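Local coordinates for protein 6-phospho-beta-d glycosidase (Streptococcus pyogenes, PDB 5FOO) that hydrolyses beta-glucosidic bonds, probably those of 6-phospho-beta-glucosides, as a family 1 glycoside hydrolase with a beta/alpha barrel fold, at residues Pro315-Pro319 against Glu320-Asp324; Pro181-Asp185 against Gly186-Val190; Thr398-His401 against Lys402-Ala406; Asp324-Leu327 against Met328-His331; Arg209-Ala212 against Glu213-Asp216. The protein carries 1 engineered substitution. All coordinates share one frame; numbering follows the deposited sequence.

Contact 1 (Pro315-Pro319 against Glu320-Asp324); sequences PSWSP and EWYYD. With EDO (1,2-ethanediol), chain L; EDO (1,2-ethanediol), chain K.
Two i-to-i+3 backbone bonds wind this turn into a short 3-10 segment, Trp321 N donating to Ser318 O at 3.1 Å and Tyr322 N to Pro319 O at 3.0 Å. Ahead of them Ser318 OG, anti to its own N (chi1 161°), accepts from Glu320 N at 2.9 Å. The two indoles form an edge-to-face pair: the pyrrole edge of Trp317 is directed at the six-membered ring of Trp321, with the planes at 55° and CD1 of Trp317 lying 3.6 Å from CZ3 of Trp321. The same indole of Trp321 sends NE1 to Ser316 O in a weak bond of 3.4 Å. Farther along the chain, the ring of Tyr323 slants across Pro319, CE2 lying 3.2 Å from Pro319 O and 4.0 Å from Pro319 CB. Outside the turn, Asp272 accepts from Trp317 NE1 and is bonded to Tyr322 OH, Asn248 meets Tyr323 OH, and helix 235-258 packs against Pro319. The polar ends of three aromatic side chains are thus engaged by neighbouring parts of the fold, while the turn itself is closed by main-chain bonds, a serine hydroxyl and ring packing.

Contact 2 (Pro181-Asp185 against Gly186-Val190); sequences PAIVD and GKKAV
With CG of Asp185 swung opposite its backbone N (chi1 -174°), the carboxylate is carried forward over the first turn of helix 186-208, and Lys188, whose CG lies opposite its carbonyl carbon, runs its extended chain back past it. The result is an N-cap: Lys188 N donates to Asp185 OD1 at 3.2 Å, almost straight at 170°, though the amide lies above the carboxylate plane, 56° out of it. The main chain follows at once with the first i-to-i+4 bond, from Ala189 N to Asp185 O at 2.9 Å, so one residue supplies both its carboxylate and its carbonyl to the helix start. OD2 takes a different neighbour, the aliphatic part of Lys188, whose CD lies 3.4 Å from it. The ammonium goes on beyond this, NZ standing 4.2 Å from Asp185 OD2, too far for a salt bridge, and 4.1 Å from CD1 of Ile183, whose side chain crosses the lysine at about a right angle. Glu134 makes a long, weak ion pair with the same ammonium. Nearby, Gly186 N donates to Ser316 OG, and Ala189 packs on helix 166-174. A negative carboxylate at the N-terminal end of a helix is well placed to interact with the helix dipole, and the nearby lysine charge would probably add to the stabilisation of the ionised form.

Contact 3 (Thr398-His401 against Lys402-Ala406); sequences TYLH and KGIEA
Four successive i-to-i+4 backbone bonds join Thr398-His401 to Lys402-Ala406, among them Lys402 N to Thr398 O at 3.1 Å and Glu405 N to His401 O at 2.8 Å. The last of these, like that of Ile404 N to Leu400 O, runs nearly along the C=O axis, whereas the donors to Thr398 O and Tyr399 O are tilted by some 30° from the carbonyl planes. Apolar contact is made by Leu400 and Ile404, one turn apart, with CG of Leu400 4.2 Å from CD1 of Ile404. Both reach Cys410 and Phe8, so this side of helix 387-405 lies against strand 410-416, the last strand of the eight-stranded TIM barrel. Helix 344-356 receives Tyr399, while Lys402 makes a cation-pi contact with Tyr347. Among the polar side chains, His401 and Glu405 lie side by side and point the same way, ring and carboxylate planes 43° apart. Glu405 bends at chi2 (85°), which brings OE1 to 3.8 Å from His401 CE1; NE2, 4.1 Å from that oxygen, is instead hydrogen-bonded to Ala3 O, and Phe4 meets the imidazole edge-to-face.

Contact 4 (Asp324-Leu327 against Met328-His331); sequences DPYL and MPGH. Engineered in segment 328-331: His331 (natural residue Arg). With EDO (1,2-ethanediol), chain L.
Tyr326 sets a face of its ring against the backbone of Met328 and brings its hydroxyl end to Pro329. CG stands opposite the tyrosine's own N (chi1 169°), which carries the phenol forward along the chain: CE2 comes within 3.7 Å of Met328 CA, and Met328 N sits over one face, offset toward the rim. Farther out, Tyr326 OH lies 3.4 Å from Pro329 CD, the two side chains crossing at about a right angle. The side chain of Met328 meets the same phenol through its CB, 4.1 Å from Tyr326 CE2. The contact leads out of strand 324-325, an outer strand of a small three-stranded mixed sheet beside the barrel, into a type II beta turn from Met328 to His331. That turn is closed by His331 N donating to Met328 O at 3.1 Å. The same carbonyl accepts a second bond from ND1 of His331, an engineered residue, at 2.6 Å; the two donors approach from opposite faces of the carbonyl plane, and the oxygen lies in the imidazole plane. With chi1 at 63°, the histidine places CG between its N and carbonyl carbon, folding the ring back over the turn. Its CE1 then meets CD2 of Leu327 at 3.8 Å. Strand 302-305 holds Tyr326 through backbone bonds with Arg303, while both Met328 and His331 touch Glu340 on strand 339-341.

Contact 5 (Arg209-Ala212 against Glu213-Asp216); sequences RGPA and ELSD
Ser215 reaches back across the turn to Gly210 and Pro211, starting from CB, which lies 3.4 Å from Pro211 O and 3.5 Å from Gly210 O. One bond farther, OG sits between the same two carbonyl oxygens, 3.0 Å from Gly210 O and 3.1 Å from Pro211 O; which of the two takes its one proton is not settled. A chi1 of 71° sets this hydroxyl between the serine's own N and carbonyl carbon, turned toward Gly210-Pro211. Pro211 O is gripped from the main chain too, by Leu214 N at 2.9 Å, with the donor well above the carbonyl plane, and a weak bond of 3.4 Å runs from Ser215 N to Ala212 O. These bonds coil the surface connection that leads from helix 186-208 to strand 218-224, a helix-to-strand link of the beta/alpha barrel. Leu214 CD1 packs on Pro211 CG at 3.9 Å, the two side chains meeting at a slant. Glu213, bent at chi2 (-80°), curls its carboxylate back so that OE1 lies 3.5 Å from Pro211 CB. Beyond the turn, Asp216 forms a salt bridge with Lys158.

From the N terminus, contact 2 comes first, capping helix 186-208 after the loop that leaves helix 166-174. Contact 5 follows at the other end of that helix, turning the chain toward barrel strand 218-224. Contacts 1 and 4 then run in succession and share Asp324: the turn of contact 1 leads into strand 324-325, and contact 4 carries the chain on toward strand 332-334. Contact 3 lies last, on helix 387-405. Each closes only a local turn, and none encloses or crosses another. Contacts 1 and 2 nonetheless meet in space, where Ser316 reaches Gly186 and Trp317 packs on Val190, tying the 315-324 loop to the helix start. Contacts 3 and 5 touch none of the others; contact 3 lies across the chain's centre from contact 2.

Contact 1 (Pro315-Pro319 against Glu320-Asp324)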
loop_
_atom_site.group_PDB
_atom_site.type_symbol
_atom_site.label_atom_id
_atom_site.label_comp_id
_atom_site.label_asym_id
_atom_site.label_seq_id
_atom_site.Cartn_x
_atom_site.Cartn_y
_atom_site.Cartn_z
ATOM N N PRO A 315 28.678 -6.015 -0.376
ATOM C CA PRO A 315 28.385 -6.333 -1.804
ATOM C C PRO A 315 27.705 -5.159 -2.562
ATOM O O PRO A 315 27.932 -4.980 -3.736
ATOM C CB PRO A 315 27.451 -7.588 -1.722
ATOM C CG PRO A 315 26.836 -7.568 -0.359
ATOM C CD PRO A 315 27.787 -6.790 0.545
ATOM N N SER A 316 26.957 -4.338 -1.842
ATOM C CA SER A 316 26.136 -3.272 -2.389
ATOM C C SER A 316 25.757 -2.347 -1.200
ATOM O O SER A 316 25.700 -2.803 -0.075
ATOM C CB SER A 316 24.922 -3.950 -2.986
ATOM O OG SER A 316 23.988 -3.032 -3.454
ATOM N N TRP A 317 25.491 -1.075 -1.432
ATOM C CA TRP A 317 24.882 -0.212 -0.429
ATOM C C TRP A 317 23.529 -0.782 0.056
ATOM O O TRP A 317 22.796 -1.412 -0.695
ATOM C CB TRP A 317 24.737 1.237 -0.929
ATOM C CG TRP A 317 24.361 2.209 0.184
ATOM C CD1 TRP A 317 25.205 2.849 1.022
ATOM C CD2 TRP A 317 23.033 2.604 0.580
ATOM N NE1 TRP A 317 24.484 3.650 1.894
ATOM C CE2 TRP A 317 23.156 3.486 1.655
ATOM C CE3 TRP A 317 21.757 2.295 0.127
ATOM C CZ2 TRP A 317 22.046 4.064 2.284
ATOM C CZ3 TRP A 317 20.638 2.906 0.775
ATOM C CH2 TRP A 317 20.804 3.755 1.817
ATOM N N SER A 318 23.287 -0.627 1.358
ATOM C CA SER A 318 22.022 -0.959 1.971
ATOM C C SER A 318 21.783 -0.013 3.162
ATOM O O SER A 318 22.720 0.352 3.842
ATOM C CB SER A 318 22.000 -2.414 2.472
ATOM O OG SER A 318 20.965 -2.548 3.408
ATOM N N PRO A 319 20.514 0.366 3.433
ATOM C CA PRO A 319 20.204 1.150 4.642
ATOM C C PRO A 319 20.557 0.406 5.914
ATOM O O PRO A 319 20.895 1.034 6.937
ATOM C CB PRO A 319 18.664 1.408 4.521
ATOM C CG PRO A 319 18.163 0.350 3.574
ATOM C CD PRO A 319 19.326 0.097 2.610
ATOM N N GLU A 320 20.543 -0.925 5.828
ATOM C CA GLU A 320 20.935 -1.823 6.919
ATOM C C GLU A 320 22.419 -1.879 7.274
ATOM O O GLU A 320 22.812 -2.575 8.238
ATOM C CB GLU A 320 20.370 -3.248 6.707
ATOM C CG GLU A 320 18.841 -3.256 6.616
ATOM C CD GLU A 320 18.176 -4.589 6.961
ATOM O OE1 GLU A 320 18.836 -5.641 6.960
ATOM O OE2 GLU A 320 16.950 -4.591 7.201
ATOM N N TRP A 321 23.227 -1.106 6.580
ATOM C CA TRP A 321 24.550 -0.765 7.072
ATOM C C TRP A 321 24.448 -0.058 8.403
ATOM O O TRP A 321 25.391 -0.107 9.128
ATOM C CB TRP A 321 25.282 0.246 6.169
ATOM C CG TRP A 321 25.836 -0.249 4.791
ATOM C CD1 TRP A 321 25.579 -1.425 4.172
ATOM C CD2 TRP A 321 26.715 0.491 3.914
ATOM N NE1 TRP A 321 26.260 -1.475 2.963
ATOM C CE2 TRP A 321 26.968 -0.314 2.797
ATOM C CE3 TRP A 321 27.331 1.741 3.997
ATOM C CZ2 TRP A 321 27.807 0.102 1.735
ATOM C CZ3 TRP A 321 28.140 2.168 2.943
ATOM C CH2 TRP A 321 28.356 1.355 1.822
ATOM N N TYR A 322 23.365 0.691 8.677
ATOM C CA TYR A 322 23.292 1.531 9.857
ATOM C C TYR A 322 22.374 0.995 10.961
ATOM O O TYR A 322 22.233 1.658 11.991
ATOM C CB TYR A 322 22.881 2.961 9.468
ATOM C CG TYR A 322 23.855 3.583 8.522
ATOM C CD1 TYR A 322 25.091 3.982 8.956
ATOM C CD2 TYR A 322 23.585 3.644 7.149
ATOM C CE1 TYR A 322 26.040 4.483 8.065
ATOM C CE2 TYR A 322 24.503 4.173 6.247
ATOM C CZ TYR A 322 25.747 4.580 6.703
ATOM O OH TYR A 322 26.691 5.123 5.828
ATOM N N TYR A 323 21.733 -0.158 10.760
ATOM C CA TYR A 323 20.866 -0.719 11.791
ATOM C C TYR A 323 20.575 -2.168 11.453
ATOM O O TYR A 323 20.637 -2.516 10.321
ATOM C CB TYR A 323 19.520 0.082 11.892
ATOM C CG TYR A 323 18.673 0.095 10.619
ATOM C CD1 TYR A 323 17.772 -0.929 10.350
ATOM C CD2 TYR A 323 18.831 1.100 9.661
ATOM C CE1 TYR A 323 17.020 -0.976 9.141
ATOM C CE2 TYR A 323 18.094 1.083 8.448
ATOM C CZ TYR A 323 17.177 0.053 8.211
ATOM O OH TYR A 323 16.454 0.050 7.070
ATOM N N ASP A 324 20.223 -2.953 12.470
ATOM C CA ASP A 324 19.726 -4.287 12.358
ATOM C C ASP A 324 18.308 -4.311 12.935
ATOM O O ASP A 324 17.989 -3.526 13.825
ATOM C CB ASP A 324 20.528 -5.284 13.262
ATOM C CG ASP A 324 21.965 -5.543 12.790
ATOM O OD1 ASP A 324 22.409 -4.993 11.771
ATOM O OD2 ASP A 324 22.671 -6.281 13.500
HETATM C C1 EDO L . 20.670 -6.420 9.484
HETATM O O1 EDO L . 21.026 -7.826 9.664
HETATM C C2 EDO L . 21.857 -5.589 8.961
HETATM O O2 EDO L . 22.101 -4.260 9.533
HETATM C C1 EDO K . 25.542 -4.412 8.846
HETATM O O1 EDO K . 26.373 -3.237 9.071
HETATM C C2 EDO K . 25.459 -4.735 7.352
HETATM O O2 EDO K . 24.166 -5.312 7.101
#

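Contact 2 (Pro181-Asp185 against Gly186-Val190)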
loop_
_atom_site.group_PDB
_atom_site.type_symbol
_atom_site.label_atom_id
_atom_site.label_comp_id
_atom_site.label_asym_id
_atom_site.label_seq_id
_atom_site.Cartn_x
_atom_site.Cartn_y
_atom_site.Cartn_z
ATOM N N PRO A 181 12.920 -7.951 -9.804
ATOM C CA PRO A 181 13.807 -8.851 -10.516
ATOM C C PRO A 181 14.593 -9.471 -9.357
ATOM O O PRO A 181 15.462 -10.265 -9.598
ATOM C CB PRO A 181 14.713 -7.970 -11.380
ATOM C CG PRO A 181 14.706 -6.647 -10.710
ATOM C CD PRO A 181 13.320 -6.551 -10.068
ATOM N N ALA A 182 14.262 -9.112 -8.111
ATOM C CA ALA A 182 14.869 -9.634 -6.908
ATOM C C ALA A 182 16.390 -9.591 -6.930
ATOM O O ALA A 182 17.013 -10.572 -6.612
ATOM C CB ALA A 182 14.410 -11.066 -6.694
ATOM N N ILE A 183 16.960 -8.462 -7.273
ATOM C CA ILE A 183 18.401 -8.272 -7.303
ATOM C C ILE A 183 18.788 -7.413 -6.118
ATOM O O ILE A 183 17.931 -6.834 -5.423
ATOM C CB ILE A 183 18.934 -7.644 -8.643
ATOM C CG1 ILE A 183 18.419 -6.225 -8.858
ATOM C CG2 ILE A 183 18.584 -8.526 -9.840
ATOM C CD1 ILE A 183 18.821 -5.597 -10.176
ATOM N N VAL A 184 20.097 -7.355 -5.869
ATOM C CA VAL A 184 20.605 -6.680 -4.715
ATOM C C VAL A 184 21.469 -5.601 -5.297
ATOM O O VAL A 184 22.576 -5.892 -5.755
ATOM C CB VAL A 184 21.342 -7.697 -3.792
ATOM C CG1 VAL A 184 21.988 -7.020 -2.593
ATOM C CG2 VAL A 184 20.374 -8.710 -3.279
ATOM N N ASP A 185 20.975 -4.360 -5.359
ATOM C CA ASP A 185 21.794 -3.267 -5.920
ATOM C C ASP A 185 21.389 -1.906 -5.349
ATOM O O ASP A 185 20.446 -1.266 -5.840
ATOM C CB ASP A 185 21.694 -3.313 -7.443
ATOM C CG ASP A 185 22.609 -2.341 -8.139
ATOM O OD1 ASP A 185 22.922 -1.290 -7.564
ATOM O OD2 ASP A 185 22.968 -2.614 -9.302
ATOM N N GLY A 186 22.118 -1.469 -4.327
ATOM C CA GLY A 186 21.778 -0.259 -3.550
ATOM C C GLY A 186 21.781 1.004 -4.410
ATOM O O GLY A 186 20.971 1.878 -4.245
ATOM N N LYS A 187 22.712 1.102 -5.334
ATOM C CA LYS A 187 22.805 2.279 -6.172
ATOM C C LYS A 187 21.530 2.423 -6.993
ATOM O O LYS A 187 20.988 3.512 -7.149
ATOM C CB LYS A 187 23.995 2.151 -7.099
ATOM C CG LYS A 187 24.265 3.413 -7.855
ATOM C CD LYS A 187 25.749 3.721 -8.016
ATOM C CE LYS A 187 25.873 5.209 -8.350
ATOM N NZ LYS A 187 27.120 5.508 -9.097
ATOM N N LYS A 188 21.065 1.297 -7.513
ATOM C CA LYS A 188 19.808 1.253 -8.209
ATOM C C LYS A 188 18.598 1.502 -7.315
ATOM O O LYS A 188 17.683 2.254 -7.687
ATOM C CB LYS A 188 19.658 -0.043 -8.977
ATOM C CG LYS A 188 20.490 -0.105 -10.247
ATOM C CD LYS A 188 20.192 -1.425 -10.958
ATOM C CE LYS A 188 21.095 -1.651 -12.173
ATOM N NZ LYS A 188 20.650 -2.969 -12.736
ATOM N N ALA A 189 18.597 0.884 -6.154
ATOM C CA ALA A 189 17.539 1.122 -5.190
ATOM C C ALA A 189 17.327 2.619 -4.924
ATOM O O ALA A 189 16.213 3.087 -4.908
ATOM C CB ALA A 189 17.847 0.423 -3.916
ATOM N N VAL A 190 18.419 3.346 -4.692
ATOM C CA VAL A 190 18.366 4.734 -4.338
ATOM C C VAL A 190 17.823 5.550 -5.521
ATOM O O VAL A 190 17.039 6.490 -5.341
ATOM C CB VAL A 190 19.754 5.213 -3.889
ATOM C CG1 VAL A 190 19.805 6.701 -3.719
ATOM C CG2 VAL A 190 20.098 4.540 -2.571
#

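Contact 3 (Thr398-His401 against Lys402-Ala406)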
loop_
_atom_site.group_PDB
_atom_site.type_symbol
_atom_site.label_atom_id
_atom_site.label_comp_id
_atom_site.label_asym_id
_atom_site.label_seq_id
_atom_site.Cartn_x
_atom_site.Cartn_y
_atom_site.Cartn_z
ATOM N N THR A 398 -8.938 1.386 18.499
ATOM C CA THR A 398 -8.995 2.084 19.776
ATOM C C THR A 398 -7.865 3.097 19.819
ATOM O O THR A 398 -8.027 4.235 20.333
ATOM C CB THR A 398 -8.913 1.133 20.966
ATOM O OG1 THR A 398 -10.034 0.244 20.931
ATOM C CG2 THR A 398 -8.963 1.888 22.227
ATOM N N TYR A 399 -6.699 2.720 19.301
ATOM C CA TYR A 399 -5.624 3.673 19.329
ATOM C C TYR A 399 -5.753 4.744 18.250
ATOM O O TYR A 399 -5.272 5.836 18.458
ATOM C CB TYR A 399 -4.276 3.002 19.280
ATOM C CG TYR A 399 -3.875 2.413 20.606
ATOM C CD1 TYR A 399 -3.283 3.206 21.577
ATOM C CD2 TYR A 399 -4.107 1.083 20.882
ATOM C CE1 TYR A 399 -2.925 2.681 22.802
ATOM C CE2 TYR A 399 -3.747 0.532 22.099
ATOM C CZ TYR A 399 -3.142 1.341 23.048
ATOM O OH TYR A 399 -2.779 0.800 24.230
ATOM N N LEU A 400 -6.401 4.438 17.127
ATOM C CA LEU A 400 -6.723 5.467 16.122
ATOM C C LEU A 400 -7.668 6.496 16.740
ATOM O O LEU A 400 -7.482 7.678 16.574
ATOM C CB LEU A 400 -7.361 4.834 14.898
ATOM C CG LEU A 400 -7.458 5.743 13.717
ATOM C CD1 LEU A 400 -6.074 6.139 13.214
ATOM C CD2 LEU A 400 -8.281 5.085 12.638
ATOM N N HIS A 401 -8.649 6.032 17.472
ATOM C CA HIS A 401 -9.583 6.948 18.185
ATOM C C HIS A 401 -8.863 7.869 19.164
ATOM O O HIS A 401 -9.043 9.081 19.123
ATOM C CB HIS A 401 -10.700 6.196 18.893
ATOM C CG HIS A 401 -11.793 7.087 19.408
ATOM N ND1 HIS A 401 -11.765 7.637 20.668
ATOM C CD2 HIS A 401 -12.927 7.552 18.814
ATOM C CE1 HIS A 401 -12.837 8.402 20.834
ATOM N NE2 HIS A 401 -13.569 8.343 19.729
ATOM N N LYS A 402 -7.967 7.289 19.955
ATOM C CA LYS A 402 -7.093 8.053 20.837
ATOM C C LYS A 402 -6.338 9.125 20.073
ATOM O O LYS A 402 -6.297 10.255 20.475
ATOM C CB LYS A 402 -6.154 7.113 21.620
ATOM C CG LYS A 402 -5.553 7.728 22.888
ATOM C CD LYS A 402 -4.356 6.934 23.397
ATOM C CE LYS A 402 -3.561 7.645 24.483
ATOM N NZ LYS A 402 -2.267 6.932 24.720
ATOM N N GLY A 403 -5.799 8.811 18.914
ATOM C CA GLY A 403 -5.095 9.813 18.107
ATOM C C GLY A 403 -5.993 10.932 17.557
ATOM O O GLY A 403 -5.618 12.087 17.584
ATOM N N ILE A 404 -7.175 10.575 17.070
ATOM C CA ILE A 404 -8.178 11.582 16.670
ATOM C C ILE A 404 -8.573 12.474 17.874
ATOM O O ILE A 404 -8.657 13.645 17.746
ATOM C CB ILE A 404 -9.441 10.901 16.096
ATOM C CG1 ILE A 404 -9.051 10.117 14.803
ATOM C CG2 ILE A 404 -10.555 11.926 15.837
ATOM C CD1 ILE A 404 -10.029 9.064 14.304
ATOM N N GLU A 405 -8.785 11.894 19.054
ATOM C CA GLU A 405 -9.128 12.699 20.243
ATOM C C GLU A 405 -7.997 13.671 20.619
ATOM O O GLU A 405 -8.243 14.765 21.124
ATOM C CB GLU A 405 -9.491 11.820 21.448
ATOM C CG GLU A 405 -10.505 12.484 22.359
ATOM C CD GLU A 405 -11.969 12.266 21.913
ATOM O OE1 GLU A 405 -12.288 12.146 20.698
ATOM O OE2 GLU A 405 -12.822 12.165 22.813
ATOM N N ALA A 406 -6.764 13.291 20.328
ATOM C CA ALA A 406 -5.612 14.121 20.622
ATOM C C ALA A 406 -5.385 15.148 19.550
ATOM O O ALA A 406 -4.419 15.891 19.609
ATOM C CB ALA A 406 -4.372 13.225 20.823
#

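Contact 4 (Asp324-Leu327 against Met328-His331)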
loop_
_atom_site.group_PDB
_atom_site.type_symbol
_atom_site.label_atom_id
_atom_site.label_comp_id
_atom_site.label_asym_id
_atom_site.label_seq_id
_atom_site.Cartn_x
_atom_site.Cartn_y
_atom_site.Cartn_z
ATOM N N ASP A 324 20.223 -2.953 12.470
ATOM C CA ASP A 324 19.726 -4.287 12.358
ATOM C C ASP A 324 18.308 -4.311 12.935
ATOM O O ASP A 324 17.989 -3.526 13.825
ATOM C CB ASP A 324 20.528 -5.284 13.262
ATOM C CG ASP A 324 21.965 -5.543 12.790
ATOM O OD1 ASP A 324 22.409 -4.993 11.771
ATOM O OD2 ASP A 324 22.671 -6.281 13.500
ATOM N N PRO A 325 17.487 -5.255 12.480
ATOM C CA PRO A 325 16.221 -5.537 13.137
ATOM C C PRO A 325 16.438 -5.952 14.563
ATOM O O PRO A 325 17.403 -6.640 14.837
ATOM C CB PRO A 325 15.674 -6.726 12.328
ATOM C CG PRO A 325 16.234 -6.541 10.987
ATOM C CD PRO A 325 17.615 -5.952 11.199
ATOM N N TYR A 326 15.543 -5.572 15.484
ATOM C CA TYR A 326 15.667 -5.990 16.853
ATOM C C TYR A 326 14.371 -6.664 17.294
ATOM O O TYR A 326 13.274 -6.223 16.919
ATOM C CB TYR A 326 16.048 -4.794 17.709
ATOM C CG TYR A 326 15.952 -5.027 19.187
ATOM C CD1 TYR A 326 16.853 -5.870 19.834
ATOM C CD2 TYR A 326 14.923 -4.456 19.941
ATOM C CE1 TYR A 326 16.771 -6.070 21.210
ATOM C CE2 TYR A 326 14.802 -4.676 21.303
ATOM C CZ TYR A 326 15.731 -5.504 21.918
ATOM O OH TYR A 326 15.661 -5.726 23.235
ATOM N N LEU A 327 14.490 -7.752 18.048
ATOM C CA LEU A 327 13.338 -8.391 18.669
ATOM C C LEU A 327 13.346 -8.092 20.164
ATOM O O LEU A 327 14.355 -8.280 20.834
ATOM C CB LEU A 327 13.301 -9.897 18.375
ATOM C CG LEU A 327 12.359 -10.318 17.239
ATOM C CD1 LEU A 327 12.955 -10.028 15.844
ATOM C CD2 LEU A 327 12.006 -11.787 17.451
ATOM N N MET A 328 12.212 -7.601 20.657
ATOM C CA MET A 328 12.071 -7.137 22.023
ATOM C C MET A 328 11.591 -8.360 22.849
ATOM O O MET A 328 10.503 -8.886 22.595
ATOM C CB MET A 328 11.051 -5.972 22.126
ATOM C CG MET A 328 10.853 -5.381 23.519
ATOM S SD MET A 328 9.521 -4.165 23.644
ATOM C CE MET A 328 8.010 -5.018 23.198
ATOM N N PRO A 329 12.399 -8.799 23.828
ATOM C CA PRO A 329 11.888 -9.827 24.716
ATOM C C PRO A 329 10.519 -9.481 25.356
ATOM O O PRO A 329 10.323 -8.392 25.849
ATOM C CB PRO A 329 13.021 -9.968 25.780
ATOM C CG PRO A 329 14.272 -9.370 25.126
ATOM C CD PRO A 329 13.739 -8.286 24.247
ATOM N N GLY A 330 9.562 -10.406 25.354
ATOM C CA GLY A 330 8.241 -10.118 25.900
ATOM C C GLY A 330 7.272 -9.491 24.866
ATOM O O GLY A 330 6.153 -9.194 25.210
ATOM N N HIS A 331 7.625 -9.385 23.578
ATOM C CA HIS A 331 6.687 -8.756 22.612
ATOM C C HIS A 331 5.488 -9.655 22.391
ATOM O O HIS A 331 5.591 -10.878 22.535
ATOM C CB HIS A 331 7.354 -8.411 21.266
ATOM C CG HIS A 331 7.866 -9.602 20.511
ATOM N ND1 HIS A 331 9.115 -10.122 20.714
ATOM C CD2 HIS A 331 7.286 -10.385 19.582
ATOM C CE1 HIS A 331 9.283 -11.189 19.964
ATOM N NE2 HIS A 331 8.184 -11.370 19.271
HETATM C C1 EDO L . 20.670 -6.420 9.484
HETATM O O1 EDO L . 21.026 -7.826 9.664
HETATM C C2 EDO L . 21.857 -5.589 8.961
HETATM O O2 EDO L . 22.101 -4.260 9.533
#

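Contact 5 (Arg209-Ala212 against Glu213-Asp216)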
loop_
_atom_site.group_PDB
_atom_site.type_symbol
_atom_site.label_atom_id
_atom_site.label_comp_id
_atom_site.label_asym_id
_atom_site.label_seq_id
_atom_site.Cartn_x
_atom_site.Cartn_y
_atom_site.Cartn_z
ATOM N N ARG A 209 -3.632 19.651 -13.730
ATOM C CA ARG A 209 -3.861 20.185 -15.039
ATOM C C ARG A 209 -5.061 19.634 -15.779
ATOM O O ARG A 209 -5.362 20.158 -16.844
ATOM C CB ARG A 209 -2.644 19.913 -15.905
ATOM C CG ARG A 209 -1.491 20.790 -15.506
ATOM C CD ARG A 209 -0.241 20.348 -16.235
ATOM N NE ARG A 209 0.846 21.334 -16.185
ATOM C CZ ARG A 209 2.046 21.153 -16.755
ATOM N NH1 ARG A 209 2.338 20.019 -17.391
ATOM N NH2 ARG A 209 2.969 22.106 -16.687
ATOM N N GLY A 210 -5.724 18.583 -15.309
ATOM C CA GLY A 210 -6.865 18.077 -16.065
ATOM C C GLY A 210 -8.064 19.076 -16.057
ATOM O O GLY A 210 -8.114 20.056 -15.259
ATOM N N PRO A 211 -9.033 18.843 -16.941
ATOM C CA PRO A 211 -10.218 19.714 -16.972
ATOM C C PRO A 211 -10.791 19.878 -15.592
ATOM O O PRO A 211 -10.734 18.947 -14.765
ATOM C CB PRO A 211 -11.173 18.964 -17.878
ATOM C CG PRO A 211 -10.306 18.117 -18.773
ATOM C CD PRO A 211 -8.995 17.874 -18.062
ATOM N N ALA A 212 -11.372 21.035 -15.317
ATOM C CA ALA A 212 -11.816 21.315 -13.961
ATOM C C ALA A 212 -12.823 20.306 -13.372
ATOM O O ALA A 212 -12.790 20.028 -12.195
ATOM C CB ALA A 212 -12.391 22.704 -13.886
ATOM N N GLU A 213 -13.741 19.814 -14.180
ATOM C CA GLU A 213 -14.683 18.799 -13.733
ATOM C C GLU A 213 -14.050 17.368 -13.453
ATOM O O GLU A 213 -14.739 16.471 -12.900
ATOM C CB GLU A 213 -15.880 18.710 -14.672
ATOM C CG GLU A 213 -15.625 18.100 -16.056
ATOM C CD GLU A 213 -14.989 19.099 -17.035
ATOM O OE1 GLU A 213 -14.276 20.064 -16.648
ATOM O OE2 GLU A 213 -15.251 18.927 -18.205
ATOM N N LEU A 214 -12.807 17.171 -13.886
ATOM C CA LEU A 214 -12.043 15.915 -13.689
ATOM C C LEU A 214 -10.917 16.081 -12.671
ATOM O O LEU A 214 -10.301 15.082 -12.255
ATOM C CB LEU A 214 -11.459 15.425 -15.006
ATOM C CG LEU A 214 -12.438 15.255 -16.161
ATOM C CD1 LEU A 214 -11.744 14.724 -17.417
ATOM C CD2 LEU A 214 -13.655 14.396 -15.813
ATOM N N SER A 215 -10.750 17.303 -12.171
ATOM C CA SER A 215 -9.604 17.635 -11.348
ATOM C C SER A 215 -10.017 18.296 -10.094
ATOM O O SER A 215 -9.223 18.980 -9.491
ATOM C CB SER A 215 -8.564 18.515 -12.141
ATOM O OG SER A 215 -9.013 19.850 -12.380
ATOM N N ASP A 216 -11.268 18.085 -9.670
ATOM C CA ASP A 216 -11.801 18.736 -8.440
ATOM C C ASP A 216 -11.719 17.891 -7.183
ATOM O O ASP A 216 -12.160 18.309 -6.130
ATOM C CB ASP A 216 -13.258 19.166 -8.664
ATOM C CG ASP A 216 -14.149 18.009 -9.118
ATOM O OD1 ASP A 216 -13.619 17.047 -9.734
ATOM O OD2 ASP A 216 -15.383 18.091 -8.918
#